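Local coordinates for protein chitin deacetylase (PDB 5ZNT) that hydrolyses the N-acetamido groups of N-acetylglucosamine residues in chitin, a zinc-dependent deacetylation that yields chitosan and acetate, at residues V78-T83 with H101-N106. Residues are numbered along the deposited sequence; the frame is centred on the assembly and turned at random.
Sequences VSHKYT and HSITHN. With ZN (zinc ion), chain C.
Ser-79 reaches both histidines of the zinc site with its CB, 4.1 Å from His-101 CD2 and 4.0 Å from His-105 CD2. The two imidazoles bind the zinc ion through NE2, each at 2.1 Å; Asp-46 and three waters complete the sphere, giving the His-His-Asp site of carbohydrate esterase 4 enzymes. In His-101, CG anti to the backbone N (chi1 -168°) carries the ring toward the metal. Held at both nitrogens, by zinc at NE2 and by a hydrogen bond from ND1 to Arg-146 O, this ring is fixed in rotation. Behind this shell the backbones clasp: His-101 N donates to Val-78 O at 2.9 Å from above the carbonyl plane, and His-80 N weakly to Ser-102 O. Ser-102 OG links the backbones of both zinc-binding histidines, donating to His-101 O on an in-plane lone pair and accepting from His-105 N (2.9 Å), an ST motif. Farther out, His-80 lies alongside Ile-103, its CB 3.4 Å from Ile-103 O, which is buried without a hydrogen-bond partner; the His-80 ring hydrogen-bonds through ND1 to Tyr-85 OH and through NE2 to Pro-368 O. Both loops follow neighbouring parallel strands, 75-78 and 97-100, and helix 117-134 packs against Val-78, His-80 and Ser-102.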
# COMPACT_ATOMS: atom_id res chain seq x y z
N VAL A 78 -5.19 -4.81 3.77
CA VAL A 78 -5.76 -5.73 4.75
C VAL A 78 -6.54 -6.80 4.02
O VAL A 78 -7.39 -6.48 3.18
CB VAL A 78 -6.65 -4.98 5.76
CG1 VAL A 78 -7.28 -5.97 6.77
CG2 VAL A 78 -5.81 -3.91 6.50
N SER A 79 -6.27 -8.07 4.34
CA SER A 79 -7.08 -9.19 3.89
C SER A 79 -7.99 -9.63 5.04
O SER A 79 -7.68 -9.42 6.21
CB SER A 79 -6.19 -10.36 3.43
OG SER A 79 -5.32 -10.78 4.48
N HIS A 80 -9.11 -10.29 4.69
CA HIS A 80 -10.20 -10.49 5.66
C HIS A 80 -9.88 -11.57 6.69
O HIS A 80 -10.08 -11.37 7.89
CB HIS A 80 -11.49 -10.84 4.91
CG HIS A 80 -12.65 -11.21 5.79
ND1 HIS A 80 -13.03 -10.47 6.90
CD2 HIS A 80 -13.53 -12.23 5.70
CE1 HIS A 80 -14.10 -11.03 7.45
NE2 HIS A 80 -14.42 -12.10 6.75
N LYS A 81 -9.44 -12.76 6.25
CA LYS A 81 -9.49 -13.90 7.16
C LYS A 81 -8.56 -13.69 8.34
O LYS A 81 -7.39 -13.34 8.17
CB LYS A 81 -9.15 -15.21 6.43
CG LYS A 81 -9.75 -16.46 7.09
CD LYS A 81 -9.31 -17.75 6.32
CE LYS A 81 -10.05 -18.97 6.82
NZ LYS A 81 -9.74 -20.21 5.99
N TYR A 82 -9.10 -13.89 9.55
CA TYR A 82 -8.42 -13.73 10.83
C TYR A 82 -8.14 -12.29 11.21
O TYR A 82 -7.43 -12.05 12.18
CB TYR A 82 -7.10 -14.51 10.88
CG TYR A 82 -7.23 -15.95 10.40
CD1 TYR A 82 -8.10 -16.85 11.03
CD2 TYR A 82 -6.46 -16.41 9.32
CE1 TYR A 82 -8.20 -18.19 10.59
CE2 TYR A 82 -6.56 -17.72 8.87
CZ TYR A 82 -7.42 -18.61 9.51
OH TYR A 82 -7.50 -19.92 9.04
N THR A 83 -8.69 -11.31 10.50
CA THR A 83 -8.40 -9.93 10.84
C THR A 83 -9.23 -9.50 12.05
O THR A 83 -10.37 -9.94 12.23
CB THR A 83 -8.65 -9.04 9.64
OG1 THR A 83 -7.51 -9.15 8.80
CG2 THR A 83 -8.88 -7.55 10.01
N HIS A 101 -6.97 -5.83 0.43
CA HIS A 101 -6.11 -6.89 -0.06
C HIS A 101 -6.93 -8.17 -0.27
O HIS A 101 -6.41 -9.28 -0.14
CB HIS A 101 -4.96 -7.11 0.92
CG HIS A 101 -3.83 -7.97 0.42
ND1 HIS A 101 -3.28 -7.83 -0.84
CD2 HIS A 101 -3.11 -8.94 1.04
CE1 HIS A 101 -2.29 -8.69 -0.98
NE2 HIS A 101 -2.17 -9.39 0.14
N SER A 102 -8.24 -8.01 -0.53
CA SER A 102 -9.23 -9.03 -0.88
C SER A 102 -9.86 -9.74 0.34
O SER A 102 -9.33 -9.69 1.46
CB SER A 102 -8.67 -10.10 -1.84
OG SER A 102 -8.05 -11.14 -1.12
N ILE A 103 -10.99 -10.39 0.11
CA ILE A 103 -11.64 -11.20 1.15
C ILE A 103 -10.94 -12.54 1.31
O ILE A 103 -10.56 -12.92 2.42
CB ILE A 103 -13.13 -11.40 0.80
CG1 ILE A 103 -13.89 -10.07 0.96
CG2 ILE A 103 -13.73 -12.56 1.66
CD1 ILE A 103 -15.38 -10.14 0.54
N THR A 104 -10.74 -13.27 0.22
CA THR A 104 -10.29 -14.65 0.32
C THR A 104 -8.78 -14.81 0.30
O THR A 104 -8.29 -15.84 0.79
CB THR A 104 -10.85 -15.51 -0.83
OG1 THR A 104 -10.19 -15.16 -2.05
CG2 THR A 104 -12.36 -15.33 -0.99
N HIS A 105 -8.03 -13.86 -0.26
CA HIS A 105 -6.59 -14.06 -0.50
C HIS A 105 -6.34 -15.41 -1.20
O HIS A 105 -5.39 -16.13 -0.89
CB HIS A 105 -5.78 -13.96 0.80
CG HIS A 105 -4.37 -13.48 0.60
ND1 HIS A 105 -3.35 -14.31 0.18
CD2 HIS A 105 -3.82 -12.26 0.78
CE1 HIS A 105 -2.22 -13.62 0.12
NE2 HIS A 105 -2.49 -12.37 0.46
N ASN A 106 -7.25 -15.77 -2.10
CA ASN A 106 -7.18 -16.98 -2.92
C ASN A 106 -5.77 -17.23 -3.42
O ASN A 106 -5.19 -16.38 -4.11
CB ASN A 106 -8.14 -16.81 -4.10
CG ASN A 106 -8.37 -18.12 -4.88
OD1 ASN A 106 -7.52 -18.99 -4.91
ND2 ASN A 106 -9.54 -18.24 -5.49
ZN ZN C . -0.94 -10.99 0.75
O HOH W 1 0.91 -9.73 0.21
O HOH W 2 -0.11 -11.20 -1.39
O HOH W 3 0.50 -12.47 1.37